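Local coordinates for protein 5-formaminoimidazole-4-carboxamide-1-(beta)-D-ribofuranosyl 5'-monophosphate synthetase (Methanocaldococcus jannaschii, PDB 2R7L) that catalyses the ATP- and formate-dependent formylation of AICAR to FAICAR in purine biosynthesis, without folates, at residues E230-I233 against D234-R238; G317-N320 against S321-N324. All blocks are in the same frame, centred on the assembly; numbering follows the deposited sequence.

Contact 1: residues E230-I233 against D234-R238; sequences ESNI and DGLVR. With ATP (adenosine-5'-triphosphate), chain E.
The amide of D234 returns to the carbonyl oxygen of E230 (D234 N to E230 O 2.9 Å), closing the corner where strand 219-230 gives way to the short helix 233-236. A cis peptide bond precedes N232, and helical bonding starts directly after it. N232 O accepts L236 N at 2.7 Å and, weakly, G235 N; I233 O accepts V237 N at 3.0 Å.

The side chain of D234 folds back over this corner. Its CG is anti to the carbonyl carbon, beside the backbone N (chi1 -71°), which brings OD2 within 2.6 Å of E230 N. That N-H points almost straight at OD2 (174°) and meets the lone pair turned away from OD1. E230 is thus held through both main-chain polar atoms by D234. Its extended side chain carries the carboxylate to the ATP ribose, where OE1 accepts a hydrogen bond from O2' of ATP at 3.1 Å. OE2 accepts one from O3', modelled so short that its exact length is doubtful. Farther round the turn, I233 CD1 meets V237 CG1 at 3.8 Å, an apolar touch, while the amide of N232 runs alongside L236, its OD1 near L236 CB, and its ND2 bonds N250 O.

An alanine in place of D234 would probably leave E230 N without this acceptor and R238 of the third subunit without one salt-bridge partner.

E230 OE1 and D234 OD2 stand only 4.8 Å apart. Their like charges are probably offset by that same R238, which salt-bridges E230 OE1 and D234 OD1 and also hydrogen-bonds ATP O2', so the ribose site is completed across a subunit interface.

Contact 2: residues G317-N320 against S321-N324; sequences GGTN and SFMN. With AMZ (aminoimidazole 4-carboxamide ribonucleotide), chain F.
G318 O accepts two hydrogen bonds from S321, one from the hydroxyl and one from the amide. The hydroxyl bond is 2.8 Å long (S321 OG to G318 O) and arrives nearly in line with the C=O, at 179°. The amide bond, S321 N to G318 O at 3.1 Å, comes from above the carbonyl plane. The hydroxyl can reach because OG stands between the backbone N and the carbonyl carbon of its own residue (chi1 61°).

One residue on, F322 N bonds T319 O at 3.2 Å, again from above the carbonyl plane. The ring of F322 swings back over T319: T319 O lies over one ring face, displaced toward the rim, and CE1 comes within 3.5 Å of T319 CA. The methyl CG2 of T319 touches CZ, the two side chains crossing at a slant, while S321 OG lies in the ring plane at its edge. A water on the same face as T319 O donates to that oxygen at 2.7 Å and weakly to F322 O, tying the turn to the chain that leaves it. M323 CG packs 3.3 Å from N320 O.

Residues farther out fix the turn. D316 OD2 accepts from G318 N, D316 O pairs with T319 OG1, and N320 ND2 bonds the carbonyl oxygen of H27, an AICAR-binding residue.

Toward the ligand, G318 N lies 3.6 Å from AMZ N2, and a CB on G317 would collide with the imidazole ring of AMZ. Successive bonds to the third residue on mark a 3-10 turn; here it follows strand 306-312 of the ATP-grasp region and lines the AICAR pocket with glycine backbone.

Contacts 1 and 2 serve two substrates of one reaction. Their centres are 21 Å apart and their nearest atoms about 10 Å, so they do not touch; ATP lies against the first and AMZ against the second. Contact 1 holds the ribose of ATP through E230, whose side chain is also about 7 Å from AMZ and about 7 Å from Q297, a predicted magnesium ligand. Contact 2 borders the carboxamide side of AMZ, with G318 about 9 Å from ATP. Along the chain, 230-238 comes first and 317-324 follows. Both touch the second subunit, whose R264 and S266 hydrogen-bond AMZ, while R238 of the third hydrogen-bonds ATP.

Contact 1: residues E230-I233 against D234-R238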
loop_
_atom_site.group_PDB
_atom_site.type_symbol
_atom_site.label_atom_id
_atom_site.label_comp_id
_atom_site.label_asym_id
_atom_site.label_seq_id
_atom_site.Cartn_x
_atom_site.Cartn_y
_atom_site.Cartn_z
ATOM N N GLU A 230 -5.275 34.128 4.891
ATOM C CA GLU A 230 -4.638 35.403 4.571
ATOM C C GLU A 230 -4.428 36.291 5.805
ATOM O O GLU A 230 -5.232 36.283 6.729
ATOM C CB GLU A 230 -5.454 36.120 3.488
ATOM C CG GLU A 230 -5.389 35.407 2.139
ATOM C CD GLU A 230 -6.512 35.774 1.193
ATOM O OE1 GLU A 230 -7.572 36.250 1.661
ATOM O OE2 GLU A 230 -6.333 35.569 -0.029
ATOM N N SER A 231 -3.317 37.022 5.820
ATOM C CA SER A 231 -2.981 37.932 6.914
ATOM C C SER A 231 -2.933 39.372 6.367
ATOM O O SER A 231 -2.349 39.604 5.320
ATOM C CB SER A 231 -1.626 37.548 7.505
ATOM O OG SER A 231 -1.377 38.219 8.731
ATOM N N ASN A 232 -3.498 40.342 7.088
ATOM C CA ASN A 232 -3.958 40.154 8.462
ATOM C C ASN A 232 -5.437 39.813 8.561
ATOM O O ASN A 232 -5.948 39.525 9.642
ATOM C CB ASN A 232 -3.647 41.405 9.298
ATOM C CG ASN A 232 -4.523 42.602 8.931
ATOM O OD1 ASN A 232 -5.504 42.476 8.195
ATOM N ND2 ASN A 232 -4.170 43.772 9.453
ATOM N N ILE A 233 -6.120 39.805 7.425
ATOM C CA ILE A 233 -7.573 39.738 7.443
ATOM C C ILE A 233 -8.092 38.602 8.319
ATOM O O ILE A 233 -8.951 38.822 9.169
ATOM C CB ILE A 233 -8.163 39.651 6.020
ATOM C CG1 ILE A 233 -9.699 39.703 6.074
ATOM C CG2 ILE A 233 -7.669 38.407 5.303
ATOM C CD1 ILE A 233 -10.245 40.994 6.677
ATOM N N ASP A 234 -7.569 37.390 8.132
ATOM C CA ASP A 234 -8.079 36.247 8.902
ATOM C C ASP A 234 -7.729 36.351 10.392
ATOM O O ASP A 234 -8.385 35.738 11.239
ATOM C CB ASP A 234 -7.632 34.920 8.281
ATOM C CG ASP A 234 -8.349 34.634 6.977
ATOM O OD1 ASP A 234 -9.592 34.791 6.947
ATOM O OD2 ASP A 234 -7.679 34.275 5.981
ATOM N N GLY A 235 -6.715 37.147 10.714
ATOM C CA GLY A 235 -6.456 37.513 12.121
ATOM C C GLY A 235 -7.365 38.632 12.621
ATOM O O GLY A 235 -7.851 38.595 13.758
ATOM N N LEU A 236 -7.603 39.622 11.758
ATOM C CA LEU A 236 -8.441 40.781 12.082
ATOM C C LEU A 236 -9.862 40.384 12.474
ATOM O O LEU A 236 -10.368 40.786 13.521
ATOM C CB LEU A 236 -8.492 41.745 10.886
ATOM C CG LEU A 236 -9.302 43.037 11.056
ATOM C CD1 LEU A 236 -8.894 43.737 12.337
ATOM C CD2 LEU A 236 -9.100 43.965 9.865
ATOM N N VAL A 237 -10.499 39.598 11.619
ATOM C CA VAL A 237 -11.881 39.195 11.808
ATOM C C VAL A 237 -12.031 38.167 12.909
ATOM O O VAL A 237 -13.146 37.744 13.222
ATOM C CB VAL A 237 -12.483 38.651 10.516
ATOM C CG1 VAL A 237 -12.512 39.751 9.448
ATOM C CG2 VAL A 237 -11.681 37.450 10.036
ATOM N N ARG A 238 -10.916 37.781 13.518
ATOM C CA ARG A 238 -10.974 36.902 14.680
ATOM C C ARG A 238 -10.908 37.709 15.975
ATOM O O ARG A 238 -10.895 37.144 17.075
ATOM C CB ARG A 238 -9.856 35.856 14.648
ATOM C CG ARG A 238 -10.119 34.691 15.596
ATOM C CD ARG A 238 -8.969 33.720 15.620
ATOM N NE ARG A 238 -9.324 32.497 16.338
ATOM C CZ ARG A 238 -8.810 32.132 17.508
ATOM N NH1 ARG A 238 -7.902 32.890 18.109
ATOM N NH2 ARG A 238 -9.194 30.995 18.071
HETATM P PG ATP E . -3.111 35.379 -4.289
HETATM O O1G ATP E . -2.106 34.862 -5.294
HETATM O O2G ATP E . -4.362 34.532 -4.165
HETATM O O3G ATP E . -2.495 35.765 -2.965
HETATM P PB ATP E . -4.585 36.894 -6.203
HETATM O O1B ATP E . -4.730 35.530 -6.833
HETATM O O2B ATP E . -4.109 38.040 -7.068
HETATM O O3B ATP E . -3.604 36.793 -4.919
HETATM P PA ATP E . -6.573 38.746 -5.257
HETATM O O1A ATP E . -7.512 39.159 -6.361
HETATM O O2A ATP E . -5.423 39.613 -4.823
HETATM O O3A ATP E . -6.035 37.252 -5.585
HETATM O "O5'" ATP E . -7.479 38.466 -3.966
HETATM C "C5'" ATP E . -6.874 38.428 -2.684
HETATM C "C4'" ATP E . -7.964 38.131 -1.667
HETATM O "O4'" ATP E . -8.890 39.221 -1.595
HETATM C "C3'" ATP E . -8.798 36.918 -2.038
HETATM O "O3'" ATP E . -8.212 35.699 -1.571
HETATM C "C2'" ATP E . -10.127 37.211 -1.371
HETATM O "O2'" ATP E . -10.105 36.785 -0.010
HETATM C "C1'" ATP E . -10.221 38.732 -1.404
HETATM N N9 ATP E . -11.022 39.107 -2.584
HETATM C C8 ATP E . -10.527 39.282 -3.825
HETATM N N7 ATP E . -11.513 39.608 -4.696
HETATM C C5 ATP E . -12.666 39.663 -4.002
HETATM C C6 ATP E . -14.080 39.966 -4.315
HETATM N N6 ATP E . -14.471 40.280 -5.575
HETATM N N1 ATP E . -14.965 39.899 -3.302
HETATM C C2 ATP E . -14.589 39.580 -2.043
HETATM N N3 ATP E . -13.323 39.305 -1.689
HETATM C C4 ATP E . -12.337 39.317 -2.611
#

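Contact 2: residues G317-N320 against S321-N324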
loop_
_atom_site.group_PDB
_atom_site.type_symbol
_atom_site.label_atom_id
_atom_site.label_comp_id
_atom_site.label_asym_id
_atom_site.label_seq_id
_atom_site.Cartn_x
_atom_site.Cartn_y
_atom_site.Cartn_z
ATOM N N GLY A 317 -0.720 27.905 -5.872
ATOM C CA GLY A 317 -0.094 27.585 -4.587
ATOM C C GLY A 317 -0.936 26.741 -3.646
ATOM O O GLY A 317 -0.404 26.059 -2.776
ATOM N N GLY A 318 -2.254 26.796 -3.811
ATOM C CA GLY A 318 -3.159 26.079 -2.924
ATOM C C GLY A 318 -3.137 24.563 -3.049
ATOM O O GLY A 318 -3.715 23.861 -2.207
ATOM N N THR A 319 -2.491 24.056 -4.104
ATOM C CA THR A 319 -2.323 22.615 -4.289
ATOM C C THR A 319 -1.469 22.032 -3.171
ATOM O O THR A 319 -1.457 20.824 -2.954
ATOM C CB THR A 319 -1.680 22.258 -5.648
ATOM O OG1 THR A 319 -0.510 23.056 -5.846
ATOM C CG2 THR A 319 -2.651 22.502 -6.800
ATOM N N ASN A 320 -0.765 22.900 -2.451
ATOM C CA ASN A 320 0.018 22.462 -1.309
ATOM C C ASN A 320 -0.847 21.857 -0.201
ATOM O O ASN A 320 -0.365 21.057 0.594
ATOM C CB ASN A 320 0.891 23.602 -0.775
ATOM C CG ASN A 320 1.938 24.055 -1.781
ATOM O OD1 ASN A 320 2.382 23.273 -2.626
ATOM N ND2 ASN A 320 2.335 25.323 -1.700
ATOM N N SER A 321 -2.129 22.213 -0.158
ATOM C CA SER A 321 -3.017 21.677 0.868
ATOM C C SER A 321 -3.249 20.164 0.724
ATOM O O SER A 321 -3.588 19.500 1.705
ATOM C CB SER A 321 -4.362 22.427 0.896
ATOM O OG SER A 321 -5.029 22.301 -0.347
ATOM N N PHE A 322 -3.088 19.627 -0.491
ATOM C CA PHE A 322 -3.184 18.175 -0.707
ATOM C C PHE A 322 -1.911 17.521 -1.274
ATOM O O PHE A 322 -1.961 16.802 -2.274
ATOM C CB PHE A 322 -4.441 17.782 -1.508
ATOM C CG PHE A 322 -4.543 18.418 -2.874
ATOM C CD1 PHE A 322 -4.844 19.766 -3.017
ATOM C CD2 PHE A 322 -4.369 17.656 -4.018
ATOM C CE1 PHE A 322 -4.948 20.346 -4.269
ATOM C CE2 PHE A 322 -4.465 18.230 -5.271
ATOM C CZ PHE A 322 -4.761 19.581 -5.399
ATOM N N MET A 323 -0.772 17.764 -0.635
ATOM C CA MET A 323 0.475 17.129 -1.072
ATOM C C MET A 323 0.460 15.618 -0.792
ATOM O O MET A 323 1.173 14.856 -1.433
ATOM C CB MET A 323 1.701 17.796 -0.428
ATOM C CG MET A 323 1.938 19.230 -0.884
ATOM S SD MET A 323 3.566 19.903 -0.500
ATOM C CE MET A 323 3.519 20.008 1.287
ATOM N N ASN A 324 -0.367 15.198 0.163
ATOM C CA ASN A 324 -0.540 13.785 0.480
ATOM C C ASN A 324 -1.835 13.277 -0.106
ATOM O O ASN A 324 -2.419 12.316 0.393
ATOM C CB ASN A 324 -0.591 13.593 1.993
ATOM C CG ASN A 324 -1.650 14.451 2.643
ATOM O OD1 ASN A 324 -1.981 15.530 2.144
ATOM N ND2 ASN A 324 -2.183 13.987 3.756
HETATM O O5 AMZ F . -0.254 29.174 -0.846
HETATM C C6 AMZ F . -0.713 29.879 -1.748
HETATM N N2 AMZ F . -2.002 29.945 -2.068
HETATM C C3A AMZ F . 0.202 30.766 -2.578
HETATM C C7A AMZ F . -0.178 31.692 -3.533
HETATM N N3 AMZ F . -1.417 31.991 -3.928
HETATM N N1 AMZ F . 1.525 30.790 -2.482
HETATM C C5 AMZ F . 1.965 31.701 -3.362
HETATM N N AMZ F . 0.924 32.250 -3.999
HETATM C C1 AMZ F . 0.995 33.288 -5.056
HETATM C C2 AMZ F . 0.995 34.709 -4.492
HETATM C C3 AMZ F . 2.456 35.114 -4.550
HETATM O O2 AMZ F . 2.548 36.503 -4.864
HETATM O O1 AMZ F . 0.224 35.529 -5.378
HETATM O O AMZ F . 2.270 33.073 -5.684
HETATM C C AMZ F . 2.977 34.316 -5.741
HETATM C C4 AMZ F . 4.474 33.978 -5.599
HETATM O O3 AMZ F . 4.705 33.273 -4.383
HETATM P P AMZ F . 5.956 33.642 -3.489
HETATM O OP1 AMZ F . 7.274 33.352 -4.112
HETATM O O4 AMZ F . 5.841 35.205 -3.130
HETATM O OP2 AMZ F . 5.792 32.845 -2.087
HETATM O O HOH W 1 -1.268 18.728 -4.627
#